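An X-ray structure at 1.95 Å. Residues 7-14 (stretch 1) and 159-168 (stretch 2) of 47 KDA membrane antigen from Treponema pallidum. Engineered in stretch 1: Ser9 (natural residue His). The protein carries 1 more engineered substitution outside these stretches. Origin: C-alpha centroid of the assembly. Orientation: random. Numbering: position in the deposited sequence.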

# COMPACT_ATOMS: atom_id res chain seq x y z
N GLU B 7 -43.97 -22.62 -12.85
CA GLU B 7 -42.98 -21.93 -13.73
C GLU B 7 -41.55 -22.12 -13.22
O GLU B 7 -41.12 -23.24 -12.93
CB GLU B 7 -43.28 -20.43 -13.78
CG GLU B 7 -44.69 -20.07 -14.17
CD GLU B 7 -44.83 -18.58 -14.44
OE1 GLU B 7 -44.53 -17.78 -13.52
OE2 GLU B 7 -45.24 -18.22 -15.56
N THR B 8 -40.84 -21.01 -13.11
CA THR B 8 -39.46 -20.99 -12.64
C THR B 8 -39.27 -19.73 -11.79
O THR B 8 -39.65 -18.64 -12.22
CB THR B 8 -38.46 -20.92 -13.82
OG1 THR B 8 -38.53 -22.13 -14.59
CG2 THR B 8 -37.03 -20.71 -13.32
N SER B 9 -38.72 -19.89 -10.59
CA SER B 9 -38.48 -18.74 -9.72
C SER B 9 -37.00 -18.32 -9.76
O SER B 9 -36.11 -19.16 -9.91
CB SER B 9 -38.91 -19.05 -8.29
OG SER B 9 -38.38 -20.29 -7.86
N TYR B 10 -36.77 -17.03 -9.61
CA TYR B 10 -35.43 -16.47 -9.67
C TYR B 10 -35.01 -15.75 -8.39
O TYR B 10 -35.81 -15.05 -7.78
CB TYR B 10 -35.32 -15.51 -10.85
CG TYR B 10 -35.60 -16.16 -12.19
CD1 TYR B 10 -36.90 -16.28 -12.68
CD2 TYR B 10 -34.56 -16.67 -12.96
CE1 TYR B 10 -37.15 -16.88 -13.92
CE2 TYR B 10 -34.79 -17.28 -14.19
CZ TYR B 10 -36.09 -17.37 -14.66
OH TYR B 10 -36.30 -17.97 -15.88
N GLY B 11 -33.75 -15.94 -7.99
CA GLY B 11 -33.25 -15.30 -6.79
C GLY B 11 -31.82 -15.72 -6.47
O GLY B 11 -31.06 -16.12 -7.36
N TYR B 12 -31.47 -15.62 -5.19
CA TYR B 12 -30.14 -15.98 -4.73
C TYR B 12 -30.19 -17.20 -3.84
O TYR B 12 -31.15 -17.40 -3.10
CB TYR B 12 -29.50 -14.82 -3.97
CG TYR B 12 -29.07 -13.67 -4.86
CD1 TYR B 12 -28.03 -13.83 -5.76
CD2 TYR B 12 -29.72 -12.43 -4.80
CE1 TYR B 12 -27.63 -12.78 -6.59
CE2 TYR B 12 -29.34 -11.38 -5.63
CZ TYR B 12 -28.29 -11.56 -6.53
OH TYR B 12 -27.91 -10.54 -7.37
N ALA B 13 -29.13 -18.00 -3.91
CA ALA B 13 -29.03 -19.20 -3.10
C ALA B 13 -27.60 -19.32 -2.59
O ALA B 13 -26.67 -18.80 -3.19
CB ALA B 13 -29.40 -20.43 -3.92
N THR B 14 -27.44 -20.03 -1.48
CA THR B 14 -26.14 -20.21 -0.87
C THR B 14 -25.58 -21.55 -1.31
O THR B 14 -26.17 -22.59 -1.03
CB THR B 14 -26.27 -20.16 0.67
OG1 THR B 14 -26.67 -18.84 1.05
CG2 THR B 14 -24.95 -20.49 1.35
N PRO B 159 -26.71 -16.23 -8.08
CA PRO B 159 -27.97 -16.06 -8.80
C PRO B 159 -28.42 -17.39 -9.41
O PRO B 159 -27.68 -18.03 -10.17
CB PRO B 159 -27.64 -15.00 -9.84
CG PRO B 159 -26.19 -15.25 -10.13
CD PRO B 159 -25.61 -15.53 -8.76
N VAL B 160 -29.64 -17.81 -9.06
CA VAL B 160 -30.15 -19.07 -9.58
C VAL B 160 -31.56 -19.03 -10.15
O VAL B 160 -32.34 -18.09 -9.90
CB VAL B 160 -30.12 -20.19 -8.49
CG1 VAL B 160 -28.68 -20.54 -8.12
CG2 VAL B 160 -30.90 -19.74 -7.24
N ALA B 161 -31.86 -20.04 -10.96
CA ALA B 161 -33.18 -20.24 -11.57
C ALA B 161 -33.59 -21.57 -10.96
O ALA B 161 -32.87 -22.56 -11.10
CB ALA B 161 -33.08 -20.37 -13.09
N VAL B 162 -34.73 -21.59 -10.28
CA VAL B 162 -35.20 -22.78 -9.60
C VAL B 162 -36.54 -23.26 -10.16
O VAL B 162 -37.53 -22.52 -10.15
CB VAL B 162 -35.38 -22.52 -8.07
CG1 VAL B 162 -35.90 -23.77 -7.37
CG2 VAL B 162 -34.06 -22.08 -7.46
N PRO B 163 -36.59 -24.50 -10.67
CA PRO B 163 -37.84 -25.03 -11.22
C PRO B 163 -38.84 -25.18 -10.09
O PRO B 163 -38.48 -25.51 -8.96
CB PRO B 163 -37.42 -26.39 -11.79
CG PRO B 163 -35.93 -26.25 -12.02
CD PRO B 163 -35.50 -25.48 -10.80
N HIS B 164 -40.11 -24.93 -10.40
CA HIS B 164 -41.18 -25.03 -9.41
C HIS B 164 -41.08 -26.26 -8.51
O HIS B 164 -41.17 -26.15 -7.29
CB HIS B 164 -42.53 -25.03 -10.12
CG HIS B 164 -43.69 -25.05 -9.18
ND1 HIS B 164 -44.06 -23.95 -8.43
CD2 HIS B 164 -44.53 -26.05 -8.81
CE1 HIS B 164 -45.07 -24.28 -7.64
NE2 HIS B 164 -45.37 -25.55 -7.86
N GLU B 165 -40.91 -27.44 -9.10
CA GLU B 165 -40.82 -28.66 -8.31
C GLU B 165 -39.67 -28.69 -7.31
O GLU B 165 -39.69 -29.48 -6.36
CB GLU B 165 -40.70 -29.89 -9.23
CG GLU B 165 -39.55 -29.81 -10.22
CD GLU B 165 -39.96 -29.17 -11.54
OE1 GLU B 165 -40.55 -28.07 -11.52
OE2 GLU B 165 -39.70 -29.77 -12.60
N LEU B 166 -38.66 -27.85 -7.53
CA LEU B 166 -37.51 -27.84 -6.63
C LEU B 166 -37.53 -26.71 -5.61
O LEU B 166 -36.77 -26.71 -4.65
CB LEU B 166 -36.22 -27.75 -7.46
CG LEU B 166 -35.95 -28.98 -8.33
CD1 LEU B 166 -34.68 -28.77 -9.14
CD2 LEU B 166 -35.81 -30.20 -7.43
N LYS B 167 -38.41 -25.74 -5.84
CA LYS B 167 -38.55 -24.57 -4.99
C LYS B 167 -38.44 -24.84 -3.49
O LYS B 167 -37.80 -24.09 -2.77
CB LYS B 167 -39.89 -23.89 -5.29
CG LYS B 167 -40.03 -22.50 -4.72
CD LYS B 167 -41.02 -21.69 -5.54
CE LYS B 167 -41.08 -20.26 -5.05
NZ LYS B 167 -41.91 -19.42 -5.95
N GLY B 168 -39.05 -25.94 -3.04
CA GLY B 168 -39.03 -26.26 -1.62
C GLY B 168 -37.70 -26.70 -1.06
O GLY B 168 -37.28 -26.23 -0.01

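Two antiparallel strands lie edge to edge here, residues 8-14 against 159-163, and the backbone does most of the holding. Ser9 pairs with Val162 through two hydrogen bonds, Ser9 N to Val162 O at 2.9 Å and Val162 N to Ser9 O at 2.8 Å. Two residues along, Gly11 and Val160 repeat the pattern, with Gly11 N to Val160 O at 3.2 Å and Val160 N to Gly11 O at 2.8 Å. A last bond, His164 N to Glu7 O at 3.2 Å, extends the ladder just past the end of the second strand.

The prolines obey the same register. Pro159 and Pro163 have no amide hydrogen to give, and both sit in non-hydrogen-bonded pairs, opposite Tyr12 and Thr8, where none is asked for across this seam. CA-H...O contacts line the non-hydrogen-bonded pairs, with Pro159 CA 3.4 Å from Gly11 O and Thr8 CA 3.5 Å from Val162 O.

Shape now divides by face. On the face of Thr8, Tyr10, Tyr12, Pro159, Ala161 and Pro163, the clearest match of bump to hollow is Tyr10 with Ala161. Ala161 is a low spot, and its methyl is met by its direct partner and by a diagonal neighbor: Tyr10 CE2 comes within 3.7 Å of Ala161 CB, and Thr8 CG2 within 4.0 Å of the same atom. With chi1 in the m well, the Tyr10 ring comes against the Ala161 methyl. Tyr12, also m, brings its CE1 to 3.9 Å from Pro159 CB, so that a flat ring rests beside a compact, rigid one.

The other face carries Ser9, Gly11, Val160 and Val162. Gly11 leaves a hollow opposite Val160, whose branched side chain is buried; Val160 CG2 reaches 3.7 Å from Ala13 CB, one methyl against another beyond the glycine. Ser9, an engineered residue, is small and buried. Its OG, at chi1 p, makes a weak hydrogen bond to Val162 O at 3.3 Å and lies 3.7 Å from Val162 CB.

After Pro163 the chain turns with helical angles, and Leu166 N bonds to Pro163 O at 2.7 Å. This turn carries Lys167 back toward the first strand: its extended chain, t at all four chi angles, passes with CD 3.8 Å from Ser9 OG, while its NZ is hydrogen-bonded elsewhere in the structure. Together the stretches bury 554 Å². The rule to read is register first, with prolines in the non-hydrogen-bonded pairs and a ring set against the Ala161 methyl.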